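Local coordinates for protein histone-lysine N-methyltransferase, H3 lysine-9 specific SUVH6 (Arabidopsis thaliana, PDB 6A5K) that methylates histone H3 on a lysine of its N-terminal tail, with S-adenosylmethionine as methyl donor, and, through its SRA domain, probably recognises methylated DNA in non-CG contexts, at residues E313-F318 with P327-C332; R345-G350 with H477-A482; E27-A30 with Q35-K38. The protein carries 1 engineered substitution. All coordinates share one frame; numbering follows the deposited sequence.

Contact 1. Residues E313-F318 with P327-C332; sequences EIPYNF and PTIYEC. With ZN (zinc ion), chain B; ZN (zinc ion), chain C.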
# COMPACT_ATOMS: atom_id res chain seq x y z
N GLU A 313 12.79 20.33 -5.23
CA GLU A 313 12.99 19.07 -4.52
C GLU A 313 12.69 17.86 -5.39
O GLU A 313 12.11 17.98 -6.47
CB GLU A 313 12.13 19.03 -3.25
CG GLU A 313 10.63 19.14 -3.50
CD GLU A 313 9.83 19.10 -2.20
OE1 GLU A 313 10.16 19.87 -1.28
OE2 GLU A 313 8.89 18.29 -2.11
N ILE A 314 13.10 16.69 -4.91
CA ILE A 314 12.85 15.42 -5.57
C ILE A 314 11.61 14.78 -4.96
O ILE A 314 11.61 14.46 -3.78
CB ILE A 314 14.05 14.44 -5.39
CG1 ILE A 314 15.36 15.12 -5.76
CG2 ILE A 314 13.84 13.18 -6.22
CD1 ILE A 314 15.45 15.48 -7.21
N PRO A 315 10.55 14.59 -5.77
CA PRO A 315 9.30 14.08 -5.19
C PRO A 315 9.29 12.57 -4.92
O PRO A 315 8.27 12.05 -4.45
CB PRO A 315 8.26 14.45 -6.25
CG PRO A 315 9.03 14.50 -7.53
CD PRO A 315 10.38 15.04 -7.16
N TYR A 316 10.38 11.88 -5.23
CA TYR A 316 10.52 10.47 -4.91
C TYR A 316 11.69 10.27 -3.96
O TYR A 316 12.64 11.05 -3.99
CB TYR A 316 10.75 9.63 -6.18
CG TYR A 316 9.64 9.67 -7.21
CD1 TYR A 316 8.46 8.94 -7.03
CD2 TYR A 316 9.77 10.42 -8.38
CE1 TYR A 316 7.45 8.97 -7.98
CE2 TYR A 316 8.76 10.46 -9.33
CZ TYR A 316 7.60 9.74 -9.13
OH TYR A 316 6.60 9.78 -10.08
N ASN A 317 11.65 9.23 -3.14
CA ASN A 317 12.85 8.81 -2.43
C ASN A 317 13.75 8.02 -3.37
O ASN A 317 13.35 7.65 -4.46
CB ASN A 317 12.50 7.96 -1.19
CG ASN A 317 11.86 8.79 -0.09
OD1 ASN A 317 10.75 8.50 0.34
ND2 ASN A 317 12.56 9.82 0.36
N PHE A 318 14.98 7.76 -2.94
CA PHE A 318 15.94 7.09 -3.81
C PHE A 318 15.54 5.65 -4.12
O PHE A 318 16.07 5.04 -5.06
CB PHE A 318 17.34 7.12 -3.19
CG PHE A 318 18.01 8.47 -3.24
CD1 PHE A 318 17.35 9.57 -3.77
CD2 PHE A 318 19.30 8.64 -2.76
CE1 PHE A 318 17.96 10.82 -3.80
CE2 PHE A 318 19.92 9.88 -2.80
CZ PHE A 318 19.25 10.97 -3.32
N PRO A 327 0.15 18.22 -6.34
CA PRO A 327 -0.70 18.54 -7.49
C PRO A 327 -0.14 17.95 -8.79
O PRO A 327 -0.87 17.30 -9.54
CB PRO A 327 -0.69 20.07 -7.53
CG PRO A 327 -0.50 20.46 -6.10
CD PRO A 327 0.44 19.42 -5.53
N THR A 328 1.16 18.15 -9.02
CA THR A 328 1.81 17.62 -10.22
C THR A 328 3.24 17.18 -9.92
O THR A 328 3.97 17.85 -9.19
CB THR A 328 1.84 18.67 -11.37
OG1 THR A 328 0.54 19.27 -11.51
CG2 THR A 328 2.23 18.02 -12.69
N ILE A 329 3.63 16.04 -10.47
CA ILE A 329 5.02 15.61 -10.43
C ILE A 329 5.62 15.68 -11.83
O ILE A 329 4.98 15.28 -12.80
CB ILE A 329 5.15 14.19 -9.87
CG1 ILE A 329 4.83 14.20 -8.38
CG2 ILE A 329 6.54 13.62 -10.11
CD1 ILE A 329 4.78 12.84 -7.79
N TYR A 330 6.84 16.21 -11.92
CA TYR A 330 7.56 16.26 -13.19
C TYR A 330 8.69 15.25 -13.19
O TYR A 330 9.62 15.36 -12.39
CB TYR A 330 8.11 17.67 -13.45
CG TYR A 330 7.05 18.74 -13.50
CD1 TYR A 330 6.55 19.30 -12.34
CD2 TYR A 330 6.54 19.18 -14.71
CE1 TYR A 330 5.57 20.27 -12.38
CE2 TYR A 330 5.56 20.15 -14.76
CZ TYR A 330 5.08 20.69 -13.59
OH TYR A 330 4.11 21.66 -13.62
N GLU A 331 8.60 14.27 -14.07
CA GLU A 331 9.70 13.31 -14.23
C GLU A 331 10.61 13.77 -15.35
O GLU A 331 10.21 14.57 -16.19
CB GLU A 331 9.16 11.91 -14.50
CG GLU A 331 8.37 11.32 -13.34
CD GLU A 331 8.12 9.83 -13.50
OE1 GLU A 331 8.68 9.22 -14.43
OE2 GLU A 331 7.35 9.28 -12.69
N CYS A 332 11.84 13.26 -15.36
CA CYS A 332 12.74 13.55 -16.46
C CYS A 332 12.22 12.91 -17.74
O CYS A 332 11.55 11.86 -17.69
CB CYS A 332 14.16 13.08 -16.13
SG CYS A 332 14.95 14.16 -14.94
ZN ZN B . 15.50 16.01 -16.37
ZN ZN C . 17.00 13.03 -14.38
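P315 and Y316 pack on I329, and Y316 also reaches E331, inside the pre-SET motif, the cysteine-rich module that holds three zinc ions next to the SET domain. I329 belongs to the short strand 328-330, an outermost strand of a four-stranded mixed sheet, and P315 and Y316 come from the loop between helix 305-309 and that strand. The side chain of Y316 can be followed outward. Its CB leaves the backbone neither toward nor away from the strand, and with CG anti to the carbonyl carbon (chi1 -61°) the ring is carried across to it. On the ring, CE2 approaches the methyl CG2 of I329 at 3.9 Å, obliquely to the ring plane. CZ of Y316 already lies 3.6 Å from OE2 of E331, and OH reaches that oxygen at 2.8 Å in a weak hydrogen bond, with Y316 as donor. Ring and carboxylate are nearly perpendicular, their planes 79° apart. The same OE2 is also hydrogen-bonded to OG1 of T347, and OE1 to NE2 of Q348, so this buried carboxylate is gripped through both oxygens and its rotation is fixed. The rest of the contact is apolar: CG2 of I329 also meets CG of P315 at 3.7 Å, and CG1 of I329 stands 4.0 Å from CB of P315. The residue after E331 enters the zinc cluster, whose other ligands include C290, C296, C306, C336, C338 and C342: SG of C332 bridges two zinc ions, at 2.4 Å from each.

Contact 2. Residues R345-G350 with H477-A482; sequences RVTQHG and HVMFFA
T347 packs against M479 and F481 where the 3-10 turn 347-349 rests on strand 477-482, an inner strand of the mixed sheet that also contains strand 378-381 of the SET domain and strand 328-330 of the pre-SET motif. The contact is one of van der Waals packing, with no hydrogen bond between the two segments. M479, present as selenomethionine, bends at chi2 (-61°), which folds its terminal methyl CE back to 3.3 Å from OG1 of T347, while its CG lies 3.8 Å from the same oxygen. On the other branch of the threonine, CG2 meets CZ of F481 at 3.4 Å, approaching the ring obliquely. Of the strand, the hydroxyl meets M479 alone, while the methyl meets F481 and also comes near CB of M479. F378 and V466, on the flanking strands, also touch T347.

The polar interactions run within the 345-350 segment or leave the contact. OG1 of T347 is hydrogen-bonded to E331, which satisfies the buried hydroxyl. The turn itself is closed by backbone bonds from N of H349 to O of V346 and from N of G350 to O of T347. Just before it, NH1 of R345 donates to a lone pair of OE1 of Q348 in the carbonyl plane, at 3.0 Å with an N-H...O angle of 152°, and OE1 lies within 8° of the guanidinium plane.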
# COMPACT_ATOMS: atom_id res chain seq x y z
N ARG A 345 12.88 9.24 -12.64
CA ARG A 345 12.27 8.38 -13.64
C ARG A 345 11.64 7.18 -12.95
O ARG A 345 12.33 6.24 -12.58
CB ARG A 345 13.29 7.92 -14.69
CG ARG A 345 13.90 9.04 -15.51
CD ARG A 345 14.84 8.45 -16.56
NE ARG A 345 15.67 9.45 -17.23
CZ ARG A 345 15.32 10.07 -18.35
NH1 ARG A 345 14.14 9.82 -18.90
NH2 ARG A 345 16.14 10.96 -18.90
N VAL A 346 10.33 7.23 -12.77
CA VAL A 346 9.63 6.17 -12.05
C VAL A 346 8.43 5.66 -12.84
O VAL A 346 8.47 4.55 -13.39
CB VAL A 346 9.17 6.65 -10.65
CG1 VAL A 346 8.41 5.54 -9.93
CG2 VAL A 346 10.36 7.09 -9.82
N THR A 347 7.36 6.45 -12.91
CA THR A 347 6.12 5.99 -13.54
C THR A 347 6.29 5.77 -15.05
O THR A 347 5.55 4.99 -15.66
CB THR A 347 4.94 6.97 -13.30
OG1 THR A 347 5.17 8.21 -13.98
CG2 THR A 347 4.76 7.23 -11.83
N GLN A 348 7.28 6.43 -15.65
CA GLN A 348 7.47 6.29 -17.09
C GLN A 348 7.95 4.89 -17.47
O GLN A 348 7.87 4.48 -18.63
CB GLN A 348 8.45 7.35 -17.61
CG GLN A 348 9.86 7.24 -17.03
CD GLN A 348 10.70 8.46 -17.33
OE1 GLN A 348 11.62 8.40 -18.14
NE2 GLN A 348 10.39 9.58 -16.68
N HIS A 349 8.44 4.15 -16.48
CA HIS A 349 8.95 2.80 -16.71
C HIS A 349 7.85 1.74 -16.74
O HIS A 349 8.11 0.56 -16.99
CB HIS A 349 10.00 2.44 -15.66
CG HIS A 349 11.28 3.20 -15.80
ND1 HIS A 349 11.83 3.51 -17.03
CD2 HIS A 349 12.12 3.72 -14.87
CE1 HIS A 349 12.95 4.18 -16.85
NE2 HIS A 349 13.15 4.33 -15.55
N GLY A 350 6.61 2.17 -16.49
CA GLY A 350 5.47 1.28 -16.61
C GLY A 350 5.27 0.32 -15.45
O GLY A 350 5.90 0.44 -14.41
N HIS A 477 -0.38 12.71 -17.40
CA HIS A 477 -0.58 11.28 -17.19
C HIS A 477 -1.24 11.07 -15.84
O HIS A 477 -0.87 11.71 -14.85
CB HIS A 477 0.75 10.53 -17.25
CG HIS A 477 1.42 10.58 -18.58
ND1 HIS A 477 1.15 9.68 -19.59
CD2 HIS A 477 2.35 11.43 -19.08
CE1 HIS A 477 1.87 9.98 -20.65
NE2 HIS A 477 2.61 11.04 -20.37
N VAL A 478 -2.23 10.18 -15.79
CA VAL A 478 -2.86 9.84 -14.51
C VAL A 478 -2.24 8.56 -13.98
O VAL A 478 -2.45 7.48 -14.53
CB VAL A 478 -4.39 9.71 -14.67
CG1 VAL A 478 -5.04 9.17 -13.39
CG2 VAL A 478 -4.99 11.07 -15.05
N MSE A 479 -1.43 8.69 -12.93
CA MSE A 479 -0.66 7.57 -12.40
C MSE A 479 -1.16 7.20 -11.01
O MSE A 479 -1.24 8.06 -10.14
CB MSE A 479 0.82 7.92 -12.33
CG MSE A 479 1.38 8.50 -13.64
SE MSE A 479 1.22 7.19 -15.06
CE MSE A 479 2.76 7.70 -16.16
N PHE A 480 -1.47 5.93 -10.78
CA PHE A 480 -1.92 5.52 -9.45
C PHE A 480 -0.78 5.09 -8.53
O PHE A 480 0.15 4.39 -8.96
CB PHE A 480 -2.94 4.39 -9.56
CG PHE A 480 -4.17 4.77 -10.31
CD1 PHE A 480 -5.13 5.57 -9.71
CD2 PHE A 480 -4.36 4.36 -11.62
CE1 PHE A 480 -6.27 5.94 -10.40
CE2 PHE A 480 -5.49 4.74 -12.31
CZ PHE A 480 -6.45 5.52 -11.70
N PHE A 481 -0.86 5.52 -7.27
CA PHE A 481 0.12 5.18 -6.24
C PHE A 481 -0.57 4.57 -5.01
O PHE A 481 -1.68 4.97 -4.66
CB PHE A 481 0.91 6.42 -5.80
CG PHE A 481 1.93 6.89 -6.79
CD1 PHE A 481 1.56 7.75 -7.83
CD2 PHE A 481 3.25 6.51 -6.68
CE1 PHE A 481 2.50 8.19 -8.75
CE2 PHE A 481 4.20 6.95 -7.60
CZ PHE A 481 3.82 7.79 -8.62
N ALA A 482 0.11 3.64 -4.35
CA ALA A 482 -0.39 3.09 -3.08
C ALA A 482 -0.24 4.08 -1.92
O ALA A 482 0.81 4.72 -1.77
CB ALA A 482 0.34 1.79 -2.75

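Contact 3. Residues E27-A30 with Q35-K38; sequences EDEA and QRRK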
# COMPACT_ATOMS: atom_id res chain seq x y z
N GLU A 27 14.74 14.62 3.24
CA GLU A 27 15.61 15.69 3.72
C GLU A 27 17.06 15.22 3.85
O GLU A 27 17.99 15.99 3.59
CB GLU A 27 15.09 16.24 5.04
CG GLU A 27 13.74 16.93 4.90
CD GLU A 27 13.14 17.34 6.23
OE1 GLU A 27 12.52 18.43 6.29
OE2 GLU A 27 13.27 16.58 7.21
N ASP A 28 17.25 13.96 4.23
CA ASP A 28 18.61 13.42 4.27
C ASP A 28 19.18 13.23 2.86
O ASP A 28 20.36 13.53 2.62
CB ASP A 28 18.65 12.08 5.01
CG ASP A 28 20.05 11.71 5.47
OD1 ASP A 28 20.66 12.51 6.21
OD2 ASP A 28 20.54 10.64 5.07
N GLU A 29 18.35 12.76 1.94
CA GLU A 29 18.75 12.50 0.56
C GLU A 29 19.06 13.80 -0.19
O GLU A 29 19.70 13.78 -1.25
CB GLU A 29 17.65 11.72 -0.18
CG GLU A 29 17.57 10.24 0.21
CD GLU A 29 16.30 9.55 -0.27
OE1 GLU A 29 15.31 10.24 -0.59
OE2 GLU A 29 16.29 8.30 -0.33
N ALA A 30 18.62 14.92 0.36
CA ALA A 30 18.86 16.23 -0.24
C ALA A 30 20.26 16.75 0.06
O ALA A 30 20.66 17.80 -0.44
CB ALA A 30 17.83 17.22 0.23
N GLN A 35 27.30 14.66 4.21
CA GLN A 35 26.54 15.38 5.23
C GLN A 35 25.33 14.53 5.61
O GLN A 35 24.55 14.90 6.48
CB GLN A 35 26.09 16.75 4.73
CG GLN A 35 27.15 17.57 4.01
CD GLN A 35 26.91 19.07 4.13
OE1 GLN A 35 25.86 19.51 4.62
NE2 GLN A 35 27.87 19.86 3.67
N ARG A 36 25.19 13.40 4.93
CA ARG A 36 24.06 12.50 5.12
C ARG A 36 24.24 11.66 6.37
O ARG A 36 25.35 11.29 6.73
CB ARG A 36 23.89 11.59 3.89
CG ARG A 36 23.33 12.31 2.67
CD ARG A 36 22.77 11.31 1.67
NE ARG A 36 21.64 10.57 2.22
CZ ARG A 36 21.09 9.51 1.64
NH1 ARG A 36 20.06 8.90 2.21
NH2 ARG A 36 21.56 9.07 0.49
N ARG A 37 23.13 11.36 7.04
CA ARG A 37 23.17 10.65 8.31
C ARG A 37 22.82 9.17 8.19
O ARG A 37 22.96 8.42 9.15
CB ARG A 37 22.23 11.31 9.32
CG ARG A 37 22.41 12.81 9.47
CD ARG A 37 21.56 13.35 10.62
NE ARG A 37 20.14 13.41 10.28
CZ ARG A 37 19.17 12.99 11.08
NH1 ARG A 37 17.90 13.08 10.68
NH2 ARG A 37 19.45 12.48 12.27
N LYS A 38 22.36 8.76 7.01
CA LYS A 38 21.92 7.38 6.81
C LYS A 38 23.08 6.42 7.09
O LYS A 38 22.88 5.31 7.59
CB LYS A 38 21.39 7.17 5.39
CG LYS A 38 21.42 5.73 4.90
CD LYS A 38 21.27 5.64 3.39
CE LYS A 38 22.36 4.77 2.78
NZ LYS A 38 22.11 4.52 1.33
O HOH W 1 19.31 14.54 7.81
O HOH W 2 18.54 6.96 0.78
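A chi1 of -161° turns CG of D28 away from its own N and swings the carboxylate from the last turn of helix 5-29 to the returning chain of R36, R37 and K38, and R36, bent at chi3 (63°), curls its guanidinium back to the same group. In this way one buried aspartate carboxylate receives both backbone and side-chain donors. OD1 of D28 takes the N-H of R37 on its syn lone pair, 2.8 Å from N and nearly straight at 166°. OD2 of D28 accepts twice, from opposite faces of the carboxylate plane: N of K38 reaches it on the syn side at 3.3 Å, and NE of R36 comes from above the plane at 3.1 Å in a salt bridge. NH1 of R36 adds a longer, weak bond to OD2. These bonds pin the rotation of the carboxylate, and the donors around it would probably stabilise its negative charge. CG of E29 lies over one face of the R36 guanidinium, 3.5 Å from NH1. One water links OE2 of E29 to NH1 of R36, and another joins OD1 of D28 to NE of R37. Farther out, R36 has a second salt bridge to E33, and R37 one to E47 in helix 44-54. E29 is hydrogen-bonded to N317 and to the backbone N of F318, so the end of helix 5-29 sits between the loop that runs on to helix 44-54 and the pre-SET loop that precedes strand 328-330.

In the fold
From the N terminus, the chain runs through the long helix 5-29 and folds back on its end in contact 3, a short loop closed before helix 44-54. Far along the sequence, contact 1 closes the loop ahead of strand 328-330, and contact 2 then brings the segment after the pre-SET zinc cluster onto strand 477-482, spanning most of the SET domain. The three loops follow in series, none nested or crossing. Contacts 1 and 2 reach the same sheet and join where E331 meets T347 and C332 meets Q348. Contact 1, its centre about 17 Å from that of contact 3, touches it through N317 and F318 on E29, linking the N-terminal helix to the pre-SET and SET parts.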